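Local structure of HutD family protein (Pseudomonas aeruginosa, 1YLL) at the interface of chains A and B. The protein is a conserved protein of unknown function with a cupin-type beta-barrel fold, its HutD family name suggesting a link to histidine utilisation. Numbering follows the deposited sequence. Chains: chain A/B, conserved hypothetical protein.

Contacts 1 and 2 are neighbouring parts of one two-fold symmetric interface between chains A and B, their C-alpha centres about 12 Å apart. Both draw on strand 120-129 of one chain and strand 132-137 of the other, and they share A:Arg123 and B:Trp135. Contact 1 spans the symmetry axis, with stacked arginines beside a small leucine centre; contact 2 lies to one side, where the two strands pair antiparallel, and has a twin with the chains exchanged. Side-chain recognition and continued beta-sheet thus reinforce each other, which would suit a stable dimer, although the structure alone does not show that this pairing is the biological one.

Contact 1: the interface of chains A and B. Residues chain A 123, 125, 127, 133-135, 194; chain B 123, 125, 127, 133-135, 194.
Around the two-fold axis, strands 120-129 of both chains face each other, and the apolar centre is small. A:Leu127 and B:Leu127 cross at about a right angle, their CD2 methyls 4.1 Å apart; the methyls of A:Leu127 also meet the amide end of B:Gln125, and those of B:Leu127 that of A:Gln125. Alongside, A:Gln125 lays its extended chain beside B:Trp135, CB to CB at 3.7 Å; CG anti to the backbone N (chi1 -178°) sends it across the interface. Glutamine suits this place because its methylenes pack while its amide serves polar partners on both sides: NE2 meets a water that also reaches the carbonyl O of B:Asp134, and OE1 takes bonds from A:Arg123 NH1 and NH2, the first on a lone pair, the second from above the carbonyl plane. This end-on grip helps to fix the rotation of the guanidinium.

The guanidiniums of A:Arg123 and B:Arg123 stack almost parallel, 2° apart, with A:Arg123 CZ 3.4 Å from B:Arg123 NH1. Like charges so close would repel, and the surroundings probably compensate. On the face of A:Arg123 away from its twin lies B:Trp135, with A:Arg123 NH2 3.4 Å from the centroid of the five-membered ring, a cation-pi contact. The indole, its CG set between the backbone N and the carbonyl carbon (chi1 74°), offers a broad polarisable surface to the charge.

At the polar rim A:Arg123 forms a salt bridge with B:Glu194, and B:Arg123 with A:Glu194, and the carboxylates would offset the positive charges. A:Arg123 reaches B:Glu194 side-on, NE to OE2 at 2.9 Å and NH2 to OE1 at 2.9 Å, each oxygen using its syn lone pair. The twin is slightly skewed: A:Glu194 OE1 accepts both from B:Arg123 NE at 2.9 Å and from B:Arg123 NH2 at 3.0 Å.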
ATOM      1  N   ARG A 123       9.228  -6.624 -21.623  1.00 12.15           N
ATOM      2  CA  ARG A 123       8.004  -6.236 -22.330  1.00 10.74           C
ATOM      3  C   ARG A 123       8.069  -4.713 -22.392  1.00  9.59           C
ATOM      4  O   ARG A 123       8.485  -4.085 -21.427  1.00 10.67           O
ATOM      5  CB  ARG A 123       6.754  -6.635 -21.546  1.00  8.19           C
ATOM      6  CG  ARG A 123       5.494  -6.525 -22.382  1.00 11.30           C
ATOM      7  CD  ARG A 123       4.241  -6.875 -21.577  1.00  7.76           C
ATOM      8  NE  ARG A 123       3.038  -6.944 -22.418  1.00  9.74           N
ATOM      9  CZ  ARG A 123       2.357  -5.879 -22.827  1.00 10.69           C
ATOM     10  NH1 ARG A 123       2.758  -4.668 -22.475  1.00 12.01           N
ATOM     11  NH2 ARG A 123       1.279  -6.043 -23.594  1.00 11.66           N
ATOM     12  N   GLN A 125       5.712  -1.355 -23.836  1.00  8.34           N
ATOM     13  CA  GLN A 125       4.537  -0.913 -24.587  1.00  8.45           C
ATOM     14  C   GLN A 125       4.189   0.543 -24.322  1.00  9.60           C
ATOM     15  O   GLN A 125       4.097   0.946 -23.158  1.00  9.66           O
ATOM     16  CB  GLN A 125       3.304  -1.746 -24.235  1.00  8.84           C
ATOM     17  CG  GLN A 125       2.067  -1.328 -25.039  1.00  9.94           C
ATOM     18  CD  GLN A 125       0.901  -2.274 -24.930  1.00  9.25           C
ATOM     19  OE1 GLN A 125       0.841  -3.141 -24.046  1.00 11.59           O
ATOM     20  NE2 GLN A 125      -0.087  -2.081 -25.812  1.00 11.04           N
ATOM     21  N   LEU A 127       1.553   3.465 -24.068  1.00 10.62           N
ATOM     22  CA  LEU A 127       0.120   3.459 -23.741  1.00 12.16           C
ATOM     23  C   LEU A 127      -0.289   4.911 -23.574  1.00 12.26           C
ATOM     24  O   LEU A 127       0.472   5.682 -23.020  1.00 13.13           O
ATOM     25  CB  LEU A 127      -0.091   2.784 -22.394  1.00 13.21           C
ATOM     26  CG  LEU A 127       0.302   1.298 -22.313  1.00 13.58           C
ATOM     27  CD1 LEU A 127       0.310   0.843 -20.835  1.00 16.28           C
ATOM     28  CD2 LEU A 127      -0.684   0.457 -23.119  1.00 15.24           C
ATOM     29  N   LEU A 133      -6.369   3.867 -16.866  1.00 15.15           N
ATOM     30  CA  LEU A 133      -6.165   2.607 -17.547  1.00 14.96           C
ATOM     31  C   LEU A 133      -5.506   1.732 -16.520  1.00 14.47           C
ATOM     32  O   LEU A 133      -4.878   2.234 -15.579  1.00 13.63           O
ATOM     33  CB  LEU A 133      -5.315   2.760 -18.813  1.00 19.65           C
ATOM     34  CG  LEU A 133      -3.813   2.917 -18.840  1.00 18.16           C
ATOM     35  CD1 LEU A 133      -3.086   1.696 -18.288  1.00 18.43           C
ATOM     36  CD2 LEU A 133      -3.405   3.107 -20.315  1.00 19.57           C
ATOM     37  N   ASP A 134      -5.673   0.417 -16.659  1.00 11.19           N
ATOM     38  CA  ASP A 134      -5.065  -0.452 -15.672  1.00 10.66           C
ATOM     39  C   ASP A 134      -4.704  -1.788 -16.267  1.00 11.15           C
ATOM     40  O   ASP A 134      -5.127  -2.108 -17.374  1.00 11.84           O
ATOM     41  CB  ASP A 134      -6.024  -0.716 -14.502  1.00 12.80           C
ATOM     42  CG  ASP A 134      -7.233  -1.580 -14.892  1.00 18.76           C
ATOM     43  OD1 ASP A 134      -7.881  -1.319 -15.924  1.00 21.51           O
ATOM     44  OD2 ASP A 134      -7.559  -2.513 -14.134  1.00 23.70           O
ATOM     45  N   TRP A 135      -3.916  -2.556 -15.509  1.00 11.05           N
ATOM     46  CA  TRP A 135      -3.562  -3.910 -15.939  1.00  9.68           C
ATOM     47  C   TRP A 135      -3.109  -4.677 -14.705  1.00 11.81           C
ATOM     48  O   TRP A 135      -2.870  -4.091 -13.652  1.00 10.67           O
ATOM     49  CB  TRP A 135      -2.441  -3.948 -17.010  1.00 10.29           C
ATOM     50  CG  TRP A 135      -1.038  -3.632 -16.557  1.00  9.21           C
ATOM     51  CD1 TRP A 135      -0.081  -4.534 -16.126  1.00 10.90           C
ATOM     52  CD2 TRP A 135      -0.434  -2.337 -16.464  1.00 10.96           C
ATOM     53  NE1 TRP A 135       1.079  -3.859 -15.781  1.00 11.36           N
ATOM     54  CE2 TRP A 135       0.880  -2.514 -15.967  1.00 11.27           C
ATOM     55  CE3 TRP A 135      -0.873  -1.051 -16.759  1.00 12.02           C
ATOM     56  CZ2 TRP A 135       1.750  -1.436 -15.745  1.00 11.33           C
ATOM     57  CZ3 TRP A 135       0.004   0.026 -16.550  1.00 13.11           C
ATOM     58  CH2 TRP A 135       1.287  -0.181 -16.047  1.00 12.63           C
ATOM     59  N   GLU A 194       8.486  -3.769 -18.563  1.00 13.53           N
ATOM     60  CA  GLU A 194       8.453  -4.778 -17.518  1.00 13.53           C
ATOM     61  C   GLU A 194       9.581  -5.750 -17.743  1.00 14.37           C
ATOM     62  O   GLU A 194       9.868  -6.167 -18.878  1.00 12.77           O
ATOM     63  CB  GLU A 194       7.095  -5.482 -17.516  1.00 14.69           C
ATOM     64  CG  GLU A 194       5.968  -4.522 -17.139  1.00 15.54           C
ATOM     65  CD  GLU A 194       4.601  -5.011 -17.572  1.00 23.23           C
ATOM     66  OE1 GLU A 194       3.895  -4.244 -18.274  1.00 25.13           O
ATOM     67  OE2 GLU A 194       4.245  -6.150 -17.219  1.00 23.86           O
TER
ATOM     68  N   ARG B 123       0.051 -11.861 -17.148  1.00 11.84           N
ATOM     69  CA  ARG B 123      -0.208 -10.441 -17.315  1.00 11.08           C
ATOM     70  C   ARG B 123      -1.552 -10.400 -18.058  1.00 10.98           C
ATOM     71  O   ARG B 123      -1.821 -11.237 -18.910  1.00 11.02           O
ATOM     72  CB  ARG B 123       0.867  -9.787 -18.172  1.00 12.38           C
ATOM     73  CG  ARG B 123       0.762  -8.265 -18.225  1.00 11.30           C
ATOM     74  CD  ARG B 123       1.791  -7.676 -19.220  1.00  9.99           C
ATOM     75  NE  ARG B 123       1.857  -6.226 -19.059  1.00 12.40           N
ATOM     76  CZ  ARG B 123       0.980  -5.386 -19.602  1.00 12.08           C
ATOM     77  NH1 ARG B 123      -0.017  -5.868 -20.345  1.00 11.08           N
ATOM     78  NH2 ARG B 123       1.093  -4.066 -19.384  1.00 11.40           N
ATOM     79  N   GLN B 125      -4.330  -7.471 -19.769  1.00  8.85           N
ATOM     80  CA  GLN B 125      -4.699  -6.068 -19.949  1.00  8.19           C
ATOM     81  C   GLN B 125      -5.704  -5.837 -21.065  1.00 10.92           C
ATOM     82  O   GLN B 125      -5.501  -6.303 -22.197  1.00 10.56           O
ATOM     83  CB  GLN B 125      -3.470  -5.221 -20.289  1.00  9.11           C
ATOM     84  CG  GLN B 125      -3.803  -3.728 -20.469  1.00  8.61           C
ATOM     85  CD  GLN B 125      -2.536  -2.864 -20.560  1.00 12.49           C
ATOM     86  OE1 GLN B 125      -1.428  -3.360 -20.749  1.00 12.24           O
ATOM     87  NE2 GLN B 125      -2.712  -1.564 -20.454  1.00 13.95           N
ATOM     88  N   LEU B 127      -7.290  -3.610 -23.863  1.00 10.14           N
ATOM     89  CA  LEU B 127      -6.742  -2.587 -24.749  1.00 13.33           C
ATOM     90  C   LEU B 127      -7.761  -2.280 -25.836  1.00 12.42           C
ATOM     91  O   LEU B 127      -8.378  -3.200 -26.384  1.00 13.35           O
ATOM     92  CB  LEU B 127      -5.469  -3.111 -25.440  1.00 12.06           C
ATOM     93  CG  LEU B 127      -4.248  -3.529 -24.602  1.00 10.36           C
ATOM     94  CD1 LEU B 127      -3.306  -4.434 -25.457  1.00 14.59           C
ATOM     95  CD2 LEU B 127      -3.537  -2.308 -24.063  1.00 14.34           C
ATOM     96  N   LEU B 133      -2.077  -0.612 -32.746  1.00 13.71           N
ATOM     97  CA  LEU B 133      -1.323  -0.524 -31.500  1.00 13.38           C
ATOM     98  C   LEU B 133      -0.313  -1.669 -31.565  1.00 13.14           C
ATOM     99  O   LEU B 133      -0.501  -2.644 -32.316  1.00 11.66           O
ATOM    100  CB  LEU B 133      -2.211  -0.629 -30.257  1.00 16.86           C
ATOM    101  CG  LEU B 133      -2.902  -1.908 -29.797  1.00 16.32           C
ATOM    102  CD1 LEU B 133      -1.875  -2.904 -29.236  1.00 15.86           C
ATOM    103  CD2 LEU B 133      -3.907  -1.541 -28.692  1.00 19.41           C
ATOM    104  N   ASP B 134       0.795  -1.518 -30.847  1.00 11.42           N
ATOM    105  CA  ASP B 134       1.789  -2.589 -30.859  1.00 10.37           C
ATOM    106  C   ASP B 134       2.540  -2.640 -29.556  1.00 10.57           C
ATOM    107  O   ASP B 134       2.469  -1.706 -28.756  1.00 10.21           O
ATOM    108  CB  ASP B 134       2.811  -2.395 -31.994  1.00 13.90           C
ATOM    109  CG  ASP B 134       3.747  -1.221 -31.766  1.00 19.57           C
ATOM    110  OD1 ASP B 134       3.275  -0.082 -31.622  1.00 19.06           O
ATOM    111  OD2 ASP B 134       4.983  -1.420 -31.733  1.00 23.15           O
ATOM    112  N   TRP B 135       3.236  -3.759 -29.337  1.00 10.59           N
ATOM    113  CA  TRP B 135       4.102  -3.885 -28.157  1.00 10.64           C
ATOM    114  C   TRP B 135       5.151  -4.938 -28.447  1.00 10.13           C
ATOM    115  O   TRP B 135       5.051  -5.652 -29.419  1.00 10.74           O
ATOM    116  CB  TRP B 135       3.315  -4.268 -26.882  1.00  9.60           C
ATOM    117  CG  TRP B 135       2.836  -5.693 -26.795  1.00 10.31           C
ATOM    118  CD1 TRP B 135       3.502  -6.766 -26.226  1.00 12.90           C
ATOM    119  CD2 TRP B 135       1.598  -6.205 -27.274  1.00 11.68           C
ATOM    120  NE1 TRP B 135       2.734  -7.908 -26.333  1.00 12.44           N
ATOM    121  CE2 TRP B 135       1.565  -7.594 -26.972  1.00 11.65           C
ATOM    122  CE3 TRP B 135       0.503  -5.629 -27.929  1.00 13.74           C
ATOM    123  CZ2 TRP B 135       0.488  -8.402 -27.302  1.00 14.76           C
ATOM    124  CZ3 TRP B 135      -0.573  -6.446 -28.257  1.00 14.30           C
ATOM    125  CH2 TRP B 135      -0.573  -7.813 -27.945  1.00 13.64           C
ATOM    126  N   GLU B 194      -0.915 -12.688 -21.211  1.00 11.58           N
ATOM    127  CA  GLU B 194       0.416 -13.230 -21.479  1.00 11.32           C
ATOM    128  C   GLU B 194       0.795 -14.142 -20.340  1.00 12.21           C
ATOM    129  O   GLU B 194       0.591 -13.807 -19.190  1.00 14.08           O
ATOM    130  CB  GLU B 194       1.409 -12.058 -21.680  1.00 12.55           C
ATOM    131  CG  GLU B 194       1.127 -11.308 -23.015  1.00 16.60           C
ATOM    132  CD  GLU B 194       1.698  -9.881 -23.090  1.00 23.18           C
ATOM    133  OE1 GLU B 194       0.917  -8.913 -23.246  1.00 24.19           O
ATOM    134  OE2 GLU B 194       2.922  -9.736 -23.025  1.00 24.05           O
TER
HETATM  135  O   HOH W   1      -5.495  -0.831 -20.339  1.00 18.79           O
HETATM  136  O   HOH W   2       0.336   0.187 -27.599  1.00 20.96           O

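Contact 2: the interface of chains A and B. Residues chain A 62, 64, 90-92, 115, 122-124; chain B 135-138, 177.
Backbone pairing opens the first shell, making a cross-chain antiparallel beta-sheet. The amide N of A:Leu124 gives its hydrogen to B:His136 O at 2.8 Å, and B:His136 N returns one to A:Leu124 O at 3.1 Å; both donors lie in the carbonyl plane of their acceptors, and the second bond is nearly straight (169° at H). The register also sets A:Arg123 opposite B:Gly137, where the lack of a side chain probably helps the backbones come close, CA to CA at 4.1 Å. B:Thr138, just after the paired strand, turns OG1 toward A:Ala122 O in a weak hydrogen bond.

From this ladder the imidazole of B:His136 projects toward A:Ala90 and A:Ala92. Its CG lies anti to the carbonyl carbon (chi1 -67°), and the ring brings CE1 to 3.8 Å from A:Ala92 CB and CD2 to 3.9 Å from A:Ala90 CB. Alanine suits these positions, since its small methyl can pack against the ring, whose NE2 makes a weak hydrogen bond to A:Ala90 O at 3.4 Å. Histidine suits the place by joining a flat packing surface to a polar tip.

B:Leu177 fills the neighbouring position. Its CD1 meets A:Ile64 CD1 tip to tip at 3.6 Å and also packs against A:Ala92 CB, so one branched side chain bridges two strands of chain A. Its other methyl, CD2, lies toward the phenol OH of A:Tyr115, which crosses the leucine obliquely.

In the second shell, A:Ala122 CB covers one face of the A:Tyr115 ring and A:Gln62 CB the other, and this sandwich helps to hold the phenol in place.

In the fold, strand 132-137 of chain B pairs with strand 120-129 of chain A, while B:His136 and loop residue B:Leu177 reach toward strands 62-69 and 91-94 of chain A.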
ATOM      1  N   GLN A  62      20.225  -6.700 -26.169  1.00 13.85           N
ATOM      2  CA  GLN A  62      19.061  -6.490 -27.026  1.00 13.61           C
ATOM      3  C   GLN A  62      18.684  -5.011 -26.832  1.00 13.40           C
ATOM      4  O   GLN A  62      18.732  -4.492 -25.725  1.00 13.00           O
ATOM      5  CB  GLN A  62      17.900  -7.367 -26.567  1.00 15.70           C
ATOM      6  CG  GLN A  62      16.591  -7.051 -27.259  1.00 17.87           C
ATOM      7  CD  GLN A  62      16.603  -7.367 -28.739  1.00 19.80           C
ATOM      8  OE1 GLN A  62      16.308  -6.500 -29.592  1.00 21.48           O
ATOM      9  NE2 GLN A  62      16.934  -8.617 -29.065  1.00 17.84           N
ATOM     10  N   ILE A  64      15.801  -1.765 -27.644  1.00 11.89           N
ATOM     11  CA  ILE A  64      14.501  -1.371 -28.164  1.00 11.84           C
ATOM     12  C   ILE A  64      14.561   0.158 -28.053  1.00  9.73           C
ATOM     13  O   ILE A  64      14.703   0.702 -26.971  1.00 13.03           O
ATOM     14  CB  ILE A  64      13.303  -1.902 -27.334  1.00 12.27           C
ATOM     15  CG1 ILE A  64      13.338  -3.428 -27.252  1.00 12.83           C
ATOM     16  CG2 ILE A  64      12.002  -1.487 -28.015  1.00 11.49           C
ATOM     17  CD1 ILE A  64      12.252  -4.035 -26.352  1.00 14.04           C
ATOM     18  N   ALA A  90       8.179   1.916 -31.274  1.00 12.76           N
ATOM     19  CA  ALA A  90       9.325   1.147 -30.791  1.00 11.24           C
ATOM     20  C   ALA A  90       9.919   0.240 -31.869  1.00 11.45           C
ATOM     21  O   ALA A  90       9.187  -0.370 -32.622  1.00 12.30           O
ATOM     22  CB  ALA A  90       8.914   0.316 -29.553  1.00 11.31           C
ATOM     23  N   PHE A  91      11.250   0.154 -31.892  1.00 10.83           N
ATOM     24  CA  PHE A  91      11.976  -0.654 -32.878  1.00 11.79           C
ATOM     25  C   PHE A  91      13.072  -1.429 -32.149  1.00 10.68           C
ATOM     26  O   PHE A  91      13.903  -0.854 -31.447  1.00 12.98           O
ATOM     27  CB  PHE A  91      12.565   0.304 -33.941  1.00 11.94           C
ATOM     28  CG  PHE A  91      13.386  -0.380 -34.995  1.00 13.40           C
ATOM     29  CD1 PHE A  91      12.783  -1.040 -36.054  1.00 17.54           C
ATOM     30  CD2 PHE A  91      14.769  -0.397 -34.882  1.00 16.45           C
ATOM     31  CE1 PHE A  91      13.566  -1.727 -37.008  1.00 19.47           C
ATOM     32  CE2 PHE A  91      15.554  -1.072 -35.815  1.00 19.80           C
ATOM     33  CZ  PHE A  91      14.942  -1.734 -36.876  1.00 19.25           C
ATOM     34  N   ALA A  92      13.078  -2.739 -32.355  1.00 12.54           N
ATOM     35  CA  ALA A  92      14.034  -3.613 -31.683  1.00 12.45           C
ATOM     36  C   ALA A  92      15.174  -4.037 -32.607  1.00 12.05           C
ATOM     37  O   ALA A  92      14.958  -4.296 -33.783  1.00 14.30           O
ATOM     38  CB  ALA A  92      13.299  -4.850 -31.152  1.00 13.68           C
ATOM     39  N   TYR A 115      18.949  -4.371 -22.770  1.00 12.48           N
ATOM     40  CA  TYR A 115      18.984  -5.439 -21.763  1.00 10.76           C
ATOM     41  C   TYR A 115      19.635  -6.714 -22.263  1.00 11.09           C
ATOM     42  O   TYR A 115      19.735  -6.953 -23.464  1.00 13.06           O
ATOM     43  CB  TYR A 115      17.555  -5.729 -21.267  1.00 11.90           C
ATOM     44  CG  TYR A 115      16.663  -6.414 -22.255  1.00 12.92           C
ATOM     45  CD1 TYR A 115      16.453  -7.787 -22.219  1.00  9.39           C
ATOM     46  CD2 TYR A 115      16.017  -5.685 -23.260  1.00 12.60           C
ATOM     47  CE1 TYR A 115      15.626  -8.422 -23.150  1.00 11.77           C
ATOM     48  CE2 TYR A 115      15.200  -6.305 -24.176  1.00 13.13           C
ATOM     49  CZ  TYR A 115      15.002  -7.668 -24.132  1.00 12.75           C
ATOM     50  OH  TYR A 115      14.175  -8.248 -25.051  1.00 12.97           O
ATOM     51  N   ALA A 122      11.639  -9.347 -21.070  1.00 17.76           N
ATOM     52  CA  ALA A 122      11.190  -7.953 -21.174  1.00 15.54           C
ATOM     53  C   ALA A 122       9.895  -7.739 -21.940  1.00 14.67           C
ATOM     54  O   ALA A 122       9.539  -8.526 -22.818  1.00 14.24           O
ATOM     55  CB  ALA A 122      12.279  -7.110 -21.855  1.00 16.06           C
ATOM     56  N   ARG A 123       9.228  -6.624 -21.623  1.00 12.15           N
ATOM     57  CA  ARG A 123       8.004  -6.236 -22.330  1.00 10.74           C
ATOM     58  C   ARG A 123       8.069  -4.713 -22.392  1.00  9.59           C
ATOM     59  O   ARG A 123       8.485  -4.085 -21.427  1.00 10.67           O
ATOM     60  CB  ARG A 123       6.754  -6.635 -21.546  1.00  8.19           C
ATOM     61  CG  ARG A 123       5.494  -6.525 -22.382  1.00 11.30           C
ATOM     62  CD  ARG A 123       4.241  -6.875 -21.577  1.00  7.76           C
ATOM     63  NE  ARG A 123       3.038  -6.944 -22.418  1.00  9.74           N
ATOM     64  CZ  ARG A 123       2.357  -5.879 -22.827  1.00 10.69           C
ATOM     65  NH1 ARG A 123       2.758  -4.668 -22.475  1.00 12.01           N
ATOM     66  NH2 ARG A 123       1.279  -6.043 -23.594  1.00 11.66           N
ATOM     67  N   LEU A 124       7.686  -4.130 -23.531  1.00  8.79           N
ATOM     68  CA  LEU A 124       7.728  -2.685 -23.652  1.00  7.96           C
ATOM     69  C   LEU A 124       6.487  -2.266 -24.407  1.00  9.69           C
ATOM     70  O   LEU A 124       6.203  -2.800 -25.474  1.00  9.98           O
ATOM     71  CB  LEU A 124       9.006  -2.218 -24.392  1.00  9.60           C
ATOM     72  CG  LEU A 124       9.188  -0.696 -24.443  1.00  9.87           C
ATOM     73  CD1 LEU A 124      10.672  -0.310 -24.526  1.00 11.58           C
ATOM     74  CD2 LEU A 124       8.418  -0.174 -25.699  1.00  9.88           C
TER
ATOM     75  N   TRP B 135       3.236  -3.759 -29.337  1.00 10.59           N
ATOM     76  CA  TRP B 135       4.102  -3.885 -28.157  1.00 10.64           C
ATOM     77  C   TRP B 135       5.151  -4.938 -28.447  1.00 10.13           C
ATOM     78  O   TRP B 135       5.051  -5.652 -29.419  1.00 10.74           O
ATOM     79  CB  TRP B 135       3.315  -4.268 -26.882  1.00  9.60           C
ATOM     80  CG  TRP B 135       2.836  -5.693 -26.795  1.00 10.31           C
ATOM     81  CD1 TRP B 135       3.502  -6.766 -26.226  1.00 12.90           C
ATOM     82  CD2 TRP B 135       1.598  -6.205 -27.274  1.00 11.68           C
ATOM     83  NE1 TRP B 135       2.734  -7.908 -26.333  1.00 12.44           N
ATOM     84  CE2 TRP B 135       1.565  -7.594 -26.972  1.00 11.65           C
ATOM     85  CE3 TRP B 135       0.503  -5.629 -27.929  1.00 13.74           C
ATOM     86  CZ2 TRP B 135       0.488  -8.402 -27.302  1.00 14.76           C
ATOM     87  CZ3 TRP B 135      -0.573  -6.446 -28.257  1.00 14.30           C
ATOM     88  CH2 TRP B 135      -0.573  -7.813 -27.945  1.00 13.64           C
ATOM     89  N   HIS B 136       6.217  -4.954 -27.663  1.00 10.61           N
ATOM     90  CA  HIS B 136       7.228  -6.015 -27.816  1.00  9.06           C
ATOM     91  C   HIS B 136       7.170  -6.764 -26.509  1.00 12.14           C
ATOM     92  O   HIS B 136       7.079  -6.136 -25.461  1.00 12.46           O
ATOM     93  CB  HIS B 136       8.618  -5.440 -27.973  1.00  9.73           C
ATOM     94  CG  HIS B 136       8.814  -4.682 -29.241  1.00 11.06           C
ATOM     95  ND1 HIS B 136       9.585  -5.151 -30.288  1.00 16.56           N
ATOM     96  CD2 HIS B 136       8.306  -3.493 -29.642  1.00  8.98           C
ATOM     97  CE1 HIS B 136       9.541  -4.279 -31.284  1.00 11.34           C
ATOM     98  NE2 HIS B 136       8.768  -3.271 -30.919  1.00 15.16           N
ATOM     99  N   GLY B 137       7.231  -8.095 -26.557  1.00 11.05           N
ATOM    100  CA  GLY B 137       7.170  -8.859 -25.313  1.00 13.93           C
ATOM    101  C   GLY B 137       7.859 -10.197 -25.466  1.00 12.46           C
ATOM    102  O   GLY B 137       7.992 -10.695 -26.576  1.00 13.78           O
ATOM    103  N   THR B 138       8.248 -10.803 -24.359  1.00 12.93           N
ATOM    104  CA  THR B 138       8.952 -12.081 -24.452  1.00 15.02           C
ATOM    105  C   THR B 138       8.149 -13.280 -23.959  1.00 16.50           C
ATOM    106  O   THR B 138       8.621 -14.424 -24.022  1.00 19.04           O
ATOM    107  CB  THR B 138      10.292 -11.987 -23.679  1.00 20.76           C
ATOM    108  OG1 THR B 138      11.117 -10.984 -24.295  1.00 22.96           O
ATOM    109  CG2 THR B 138      11.023 -13.319 -23.690  1.00 26.63           C
ATOM    110  N   LEU B 177      12.239 -12.048 -28.145  1.00 14.29           N
ATOM    111  CA  LEU B 177      11.377 -10.852 -28.112  1.00 13.85           C
ATOM    112  C   LEU B 177      10.436 -10.912 -29.330  1.00 14.36           C
ATOM    113  O   LEU B 177      10.863 -11.172 -30.452  1.00 15.83           O
ATOM    114  CB  LEU B 177      12.240  -9.585 -28.199  1.00 14.79           C
ATOM    115  CG  LEU B 177      12.134  -8.301 -27.364  1.00 23.11           C
ATOM    116  CD1 LEU B 177      12.453  -7.078 -28.247  1.00 15.64           C
ATOM    117  CD2 LEU B 177      10.829  -8.159 -26.677  1.00 13.88           C
TER